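Local structure of uncharacterized protein Atu1735 (Agrobacterium tumefaciens, 2PPX) at residues T45-S50 / T59-E64; Y53-G58 / A76-I81. The protein is of unknown function but probably binds DNA, as a helix-turn-helix protein resembling the XRE family of transcriptional regulators. All coordinates share one frame; numbering follows the deposited sequence. Where two conformers were deposited one is given.

Contact 1 (T45-S50 / T59-E64); sequences TQEEFS and TLRDWE. With SO4 (sulfate ion), chain C.
Gln-46 reaches over from helix 46-53 and puts its amide between Arg-61 and Glu-64 on helix 57-64. The packed part is made by Leu-60. Its CG, anti to the backbone N (chi1 -179°), is turned to helix 46-53. CD1 meets CD1 of Phe-49 at 3.6 Å and also touches the backbone O of Gln-46. CD2 lies 3.7 Å from CG of Gln-46. Phe-49 also packs on Ile-35 of helix 34-41 and Ile-81 of helix 72-83.

The amide bonds at both ends. NE2 of Gln-46 donates to OE1 of Glu-64 at 2.8 Å. The bond is nearly straight and lies in the amide plane, but it meets the carboxylate from above its plane. OE2 of Glu-64 pairs with Arg-39 of helix 34-41. NE of Arg-61 donates to OE1 of Gln-46 at 3.0 Å, in the guanidinium plane and above the plane of the carbonyl. These two bonds fix which way the amide is turned.

The outer side is looser and wetter. Glu-47 is bent at its second torsion (chi2 75°), and in the conformer given its OE1 makes a salt bridge to NH2 of Arg-61 at 3.1 Å. A water links OE1 of Gln-46, OE1 of Glu-47 and NH2 of Arg-61. A sulfate, probably from the crystallisation liquor, takes bonds from NH1 and NH2 of Arg-61 and also from Arg-67 of the second subunit.

The two helices form a helix-turn-helix, with segment axes 117° apart. By analogy with XRE-type proteins, 57-64, the second helix of the motif, would be the recognition helix. A sulfate held by Arg-61 is consistent with a surface suited to phosphate, though DNA binding by this residue is not established.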
loop_
_atom_site.group_PDB
_atom_site.type_symbol
_atom_site.label_atom_id
_atom_site.label_comp_id
_atom_site.label_asym_id
_atom_site.label_seq_id
_atom_site.Cartn_x
_atom_site.Cartn_y
_atom_site.Cartn_z
ATOM N N THR A 45 0.530 -14.821 18.827
ATOM C CA THR A 45 1.808 -14.165 18.599
ATOM C C THR A 45 1.747 -13.398 17.272
ATOM O O THR A 45 0.808 -13.566 16.471
ATOM C CB THR A 45 2.967 -15.189 18.511
ATOM O OG1 THR A 45 2.803 -15.957 17.321
ATOM C CG2 THR A 45 3.022 -16.125 19.741
ATOM N N GLN A 46 2.745 -12.561 17.022
ATOM C CA GLN A 46 2.802 -11.839 15.747
ATOM C C GLN A 46 2.834 -12.801 14.556
ATOM O O GLN A 46 2.127 -12.592 13.561
ATOM C CB GLN A 46 3.993 -10.882 15.700
ATOM C CG GLN A 46 3.884 -9.708 16.745
ATOM C CD GLN A 46 5.067 -8.751 16.633
ATOM O OE1 GLN A 46 6.181 -9.181 16.374
ATOM N NE2 GLN A 46 4.824 -7.452 16.807
ATOM N N GLU A 47 3.628 -13.861 14.676
ATOM C CA GLU A 47 3.764 -14.911 13.661
ATOM C C GLU A 47 2.436 -15.587 13.354
ATOM O O GLU A 47 2.058 -15.793 12.205
ATOM C CB GLU A 47 4.752 -15.987 14.160
ATOM C CG GLU A 47 6.212 -15.548 14.197
ATOM C CD GLU A 47 6.591 -14.606 15.357
ATOM O OE1 GLU A 47 7.762 -14.161 15.309
ATOM O OE2 GLU A 47 5.774 -14.309 16.287
ATOM N N GLU A 48 1.740 -15.967 14.422
ATOM C CA GLU A 48 0.449 -16.633 14.294
ATOM C C GLU A 48 -0.607 -15.740 13.630
ATOM O O GLU A 48 -1.353 -16.189 12.750
ATOM C CB GLU A 48 -0.054 -17.107 15.662
ATOM C CG GLU A 48 0.797 -18.224 16.258
ATOM C CD GLU A 48 0.431 -18.563 17.696
ATOM O OE1 GLU A 48 -0.005 -17.683 18.460
ATOM O OE2 GLU A 48 0.586 -19.737 18.067
ATOM N N PHE A 49 -0.680 -14.488 14.083
ATOM C CA PHE A 49 -1.648 -13.532 13.567
ATOM C C PHE A 49 -1.353 -13.264 12.091
ATOM O O PHE A 49 -2.266 -13.288 11.255
ATOM C CB PHE A 49 -1.628 -12.218 14.404
ATOM C CG PHE A 49 -2.819 -11.295 14.132
ATOM C CD1 PHE A 49 -2.771 -10.389 13.069
ATOM C CD2 PHE A 49 -3.968 -11.365 14.919
ATOM C CE1 PHE A 49 -3.851 -9.546 12.792
ATOM C CE2 PHE A 49 -5.052 -10.537 14.677
ATOM C CZ PHE A 49 -4.983 -9.610 13.594
ATOM N N SER A 50 -0.070 -13.038 11.767
ATOM C CA SER A 50 0.386 -12.869 10.386
ATOM C C SER A 50 -0.046 -14.018 9.469
ATOM O O SER A 50 -0.626 -13.779 8.410
ATOM C CB SER A 50 1.911 -12.642 10.324
ATOM O OG SER A 50 2.394 -12.680 8.985
ATOM N N THR A 59 5.073 -5.700 7.939
ATOM C CA THR A 59 4.083 -4.653 8.029
ATOM C C THR A 59 3.201 -4.727 9.311
ATOM O O THR A 59 2.899 -3.674 9.882
ATOM C CB THR A 59 3.334 -4.429 6.691
ATOM O OG1 THR A 59 2.812 -3.099 6.673
ATOM C CG2 THR A 59 2.216 -5.448 6.470
ATOM N N LEU A 60 2.851 -5.920 9.785
ATOM C CA LEU A 60 2.189 -6.091 11.082
ATOM C C LEU A 60 3.054 -5.392 12.147
ATOM O O LEU A 60 2.545 -4.606 12.941
ATOM C CB LEU A 60 2.011 -7.590 11.419
ATOM C CG LEU A 60 1.298 -7.970 12.740
ATOM C CD1 LEU A 60 0.695 -9.401 12.641
ATOM C CD2 LEU A 60 2.304 -7.956 13.867
ATOM N N ARG A 61 4.358 -5.685 12.144
ATOM C CA ARG A 61 5.266 -5.105 13.130
ATOM C C ARG A 61 5.319 -3.575 12.971
ATOM O O ARG A 61 5.303 -2.857 13.973
ATOM C CB ARG A 61 6.670 -5.738 13.028
ATOM C CG ARG A 61 6.686 -7.155 13.644
ATOM C CD ARG A 61 7.927 -7.927 13.233
ATOM N NE ARG A 61 7.963 -9.196 13.949
ATOM C CZ ARG A 61 8.738 -10.230 13.622
ATOM N NH1 ARG A 61 9.539 -10.166 12.559
ATOM N NH2 ARG A 61 8.696 -11.336 14.360
ATOM N N ASP A 62 5.340 -3.090 11.721
ATOM C CA ASP A 62 5.321 -1.633 11.523
ATOM C C ASP A 62 4.063 -1.017 12.140
ATOM O O ASP A 62 4.151 0.027 12.782
ATOM C CB ASP A 62 5.368 -1.228 10.055
ATOM C CG ASP A 62 6.738 -1.370 9.432
ATOM O OD1 ASP A 62 7.783 -1.351 10.152
ATOM O OD2 ASP A 62 6.766 -1.426 8.163
ATOM N N TRP A 63 2.910 -1.630 11.907
ATOM C CA TRP A 63 1.661 -1.097 12.431
ATOM C C TRP A 63 1.683 -1.086 13.981
ATOM O O TRP A 63 1.320 -0.074 14.615
ATOM C CB TRP A 63 0.437 -1.853 11.899
ATOM C CG TRP A 63 0.230 -1.789 10.411
ATOM C CD1 TRP A 63 0.845 -0.938 9.508
ATOM C CD2 TRP A 63 -0.628 -2.638 9.641
ATOM N NE1 TRP A 63 0.403 -1.222 8.244
ATOM C CE2 TRP A 63 -0.521 -2.229 8.296
ATOM C CE3 TRP A 63 -1.509 -3.673 9.970
ATOM C CZ2 TRP A 63 -1.229 -2.855 7.259
ATOM C CZ3 TRP A 63 -2.234 -4.279 8.947
ATOM C CH2 TRP A 63 -2.068 -3.874 7.602
ATOM N N GLU A 64 2.149 -2.192 14.570
ATOM C CA GLU A 64 2.181 -2.336 16.044
ATOM C C GLU A 64 3.166 -1.378 16.717
ATOM O O GLU A 64 2.913 -0.908 17.840
ATOM C CB GLU A 64 2.445 -3.794 16.440
ATOM C CG GLU A 64 1.259 -4.701 16.123
ATOM C CD GLU A 64 1.349 -6.055 16.847
ATOM O OE1 GLU A 64 2.363 -6.309 17.553
ATOM O OE2 GLU A 64 0.413 -6.866 16.684
HETATM S S SO4 C . 11.410 -13.188 11.693
HETATM O O1 SO4 C . 10.865 -13.141 13.054
HETATM O O2 SO4 C . 10.786 -14.286 10.950
HETATM O O3 SO4 C . 11.159 -11.937 10.985
HETATM O O4 SO4 C . 12.855 -13.372 11.756
HETATM O O HOH W 1 7.375 -11.914 16.752
#

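Contact 2 (Y53-G58 / A76-I81); sequences YHIPLG and AYLKII. With SO4 (sulfate ion), chain E.
Tyr-53 lays one ring face against Ile-81. The CG2 methyl of Ile-81 stands 3.9 Å from the ring centroid, 14° off the normal, in a CH-pi contact. Its CD1 methyl reaches the other end of the ring, 3.8 Å from CG of Tyr-53. The same CD1 also sits over one face of Tyr-77, offset toward its rim.

Tyr-77 comes in by its edge. The phenol OH donates to the backbone O of Tyr-53 at 2.7 Å, and this oxygen lies in the plane of the Tyr-77 ring. The donor is tilted 30° from the carbonyl plane. CG1 of Ile-55 meets the same ring at its edge, 4.2 Å from CE2 of Tyr-77. CD1 of Ile-55 continues the apolar layer to CD2 of Leu-78. ND1 of His-54 donates to O3 of a sulfate, probably from the crystallisation liquor, at 3.2 Å; Gln-72 and Arg-75 of the third subunit also bind it.

The contact joins the turn of the helix-turn-helix to helix 72-83. Tyr-53 also bonds through its OH to the backbone of Pro-85 and packs on helix 85-92. Phe-49 of helix 46-53 and Ile-35 of helix 34-41 close in on Ile-55.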
loop_
_atom_site.group_PDB
_atom_site.type_symbol
_atom_site.label_atom_id
_atom_site.label_comp_id
_atom_site.label_asym_id
_atom_site.label_seq_id
_atom_site.Cartn_x
_atom_site.Cartn_y
_atom_site.Cartn_z
ATOM N N TYR A 53 -4.182 -14.442 9.336
ATOM C CA TYR A 53 -4.918 -13.355 8.678
ATOM C C TYR A 53 -4.275 -12.767 7.424
ATOM O O TYR A 53 -4.779 -11.785 6.881
ATOM C CB TYR A 53 -5.285 -12.256 9.705
ATOM C CG TYR A 53 -6.202 -12.819 10.764
ATOM C CD1 TYR A 53 -7.502 -13.234 10.440
ATOM C CD2 TYR A 53 -5.764 -12.982 12.081
ATOM C CE1 TYR A 53 -8.347 -13.786 11.409
ATOM C CE2 TYR A 53 -6.617 -13.516 13.077
ATOM C CZ TYR A 53 -7.898 -13.930 12.709
ATOM O OH TYR A 53 -8.749 -14.479 13.622
ATOM N N HIS A 54 -3.191 -13.396 6.955
ATOM C CA HIS A 54 -2.505 -13.025 5.710
ATOM C C HIS A 54 -2.035 -11.573 5.692
ATOM O O HIS A 54 -2.227 -10.844 4.712
ATOM C CB HIS A 54 -3.367 -13.357 4.488
ATOM C CG HIS A 54 -3.770 -14.804 4.411
ATOM N ND1 HIS A 54 -3.807 -15.501 3.230
ATOM C CD2 HIS A 54 -4.089 -15.694 5.378
ATOM C CE1 HIS A 54 -4.171 -16.751 3.461
ATOM N NE2 HIS A 54 -4.348 -16.896 4.759
ATOM N N ILE A 55 -1.439 -11.152 6.799
ATOM C CA ILE A 55 -0.818 -9.822 6.878
ATOM C C ILE A 55 0.697 -10.052 7.000
ATOM O O ILE A 55 1.145 -10.686 7.938
ATOM C CB ILE A 55 -1.341 -9.029 8.058
ATOM C CG1 ILE A 55 -2.875 -8.794 7.907
ATOM C CG2 ILE A 55 -0.584 -7.678 8.216
ATOM C CD1 ILE A 55 -3.530 -8.400 9.181
ATOM N N PRO A 56 1.474 -9.553 6.041
ATOM C CA PRO A 56 2.934 -9.829 6.052
ATOM C C PRO A 56 3.522 -9.351 7.394
ATOM O O PRO A 56 3.067 -8.365 7.973
ATOM C CB PRO A 56 3.468 -9.002 4.862
ATOM C CG PRO A 56 2.265 -8.809 3.972
ATOM C CD PRO A 56 1.075 -8.673 4.925
ATOM N N LEU A 57 4.437 -10.132 7.933
ATOM C CA LEU A 57 4.883 -9.968 9.302
ATOM C C LEU A 57 5.566 -8.604 9.557
ATOM O O LEU A 57 5.380 -8.033 10.607
ATOM C CB LEU A 57 5.850 -11.105 9.630
ATOM C CG LEU A 57 6.449 -11.192 11.018
ATOM C CD1 LEU A 57 5.335 -11.226 12.147
ATOM C CD2 LEU A 57 7.352 -12.423 11.061
ATOM N N GLY A 58 6.368 -8.125 8.609
ATOM C CA GLY A 58 7.050 -6.843 8.763
ATOM C C GLY A 58 6.054 -5.704 8.837
ATOM O O GLY A 58 6.155 -4.856 9.703
ATOM N N ALA A 76 -10.478 -1.557 7.384
ATOM C CA ALA A 76 -11.789 -2.221 7.250
ATOM C C ALA A 76 -11.625 -3.714 7.563
ATOM O O ALA A 76 -12.403 -4.302 8.310
ATOM C CB ALA A 76 -12.340 -2.007 5.862
ATOM N N TYR A 77 -10.568 -4.307 7.008
ATOM C CA TYR A 77 -10.266 -5.733 7.230
ATOM C C TYR A 77 -10.046 -6.056 8.725
ATOM O O TYR A 77 -10.541 -7.054 9.229
ATOM C CB TYR A 77 -9.035 -6.118 6.386
ATOM C CG TYR A 77 -8.621 -7.577 6.525
ATOM C CD1 TYR A 77 -9.574 -8.599 6.591
ATOM C CD2 TYR A 77 -7.274 -7.924 6.553
ATOM C CE1 TYR A 77 -9.188 -9.916 6.721
ATOM C CE2 TYR A 77 -6.870 -9.240 6.671
ATOM C CZ TYR A 77 -7.820 -10.227 6.749
ATOM O OH TYR A 77 -7.422 -11.530 6.894
ATOM N N LEU A 78 -9.269 -5.224 9.408
ATOM C CA LEU A 78 -9.026 -5.355 10.848
ATOM C C LEU A 78 -10.288 -5.259 11.659
ATOM O O LEU A 78 -10.440 -5.959 12.661
ATOM C CB LEU A 78 -8.033 -4.276 11.343
ATOM C CG LEU A 78 -6.613 -4.548 10.858
ATOM C CD1 LEU A 78 -5.666 -3.393 11.123
ATOM C CD2 LEU A 78 -6.064 -5.896 11.456
ATOM N N LYS A 79 -11.206 -4.404 11.234
ATOM C CA LYS A 79 -12.513 -4.366 11.882
ATOM C C LYS A 79 -13.292 -5.684 11.723
ATOM O O LYS A 79 -13.949 -6.153 12.667
ATOM C CB LYS A 79 -13.324 -3.166 11.398
ATOM C CG LYS A 79 -14.768 -3.196 11.930
ATOM C CD LYS A 79 -15.158 -1.853 12.509
ATOM C CE LYS A 79 -16.448 -1.960 13.331
ATOM N NZ LYS A 79 -17.389 -0.913 12.854
ATOM N N ILE A 80 -13.200 -6.323 10.550
ATOM C CA ILE A 80 -13.903 -7.592 10.352
ATOM C C ILE A 80 -13.294 -8.677 11.205
ATOM O O ILE A 80 -14.019 -9.486 11.796
ATOM C CB ILE A 80 -13.886 -8.086 8.865
ATOM C CG1 ILE A 80 -14.342 -6.974 7.921
ATOM C CG2 ILE A 80 -14.758 -9.336 8.741
ATOM C CD1 ILE A 80 -15.677 -6.415 8.247
ATOM N N ILE A 81 -11.967 -8.703 11.257
ATOM C CA ILE A 81 -11.254 -9.657 12.120
ATOM C C ILE A 81 -11.741 -9.493 13.569
ATOM O O ILE A 81 -12.107 -10.464 14.233
ATOM C CB ILE A 81 -9.705 -9.458 12.057
ATOM C CG1 ILE A 81 -9.168 -9.790 10.661
ATOM C CG2 ILE A 81 -8.998 -10.295 13.160
ATOM C CD1 ILE A 81 -7.717 -9.395 10.453
HETATM S S SO4 E . -1.971 -15.011 -0.705
HETATM O O1 SO4 E . -3.142 -14.232 -1.131
HETATM O O2 SO4 E . -0.754 -14.390 -1.224
HETATM O O3 SO4 E . -1.846 -15.096 0.751
HETATM O O4 SO4 E . -2.122 -16.363 -1.232
#

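Contact 2 is core: all its touching residues are buried, and its centre is closer to the middle of the chain. Contact 1 is partly buried and runs from that core to the surface. Segment 53-58 runs into helix 57-64, which carries half of contact 1, but the residues that touch in contact 2 lie just before that helix. Contact 1 sets the two motif helices against each other, while contact 2 fastens their turn to helix 72-83. Ser-50 OG joins the two through a probable hydrogen bond to Ile-55 O (2.6 Å). Contact 1 adds charged and amide groups around an apolar centre at Leu-60; contact 2 is apolar and aromatic, with one phenol-to-carbonyl bond.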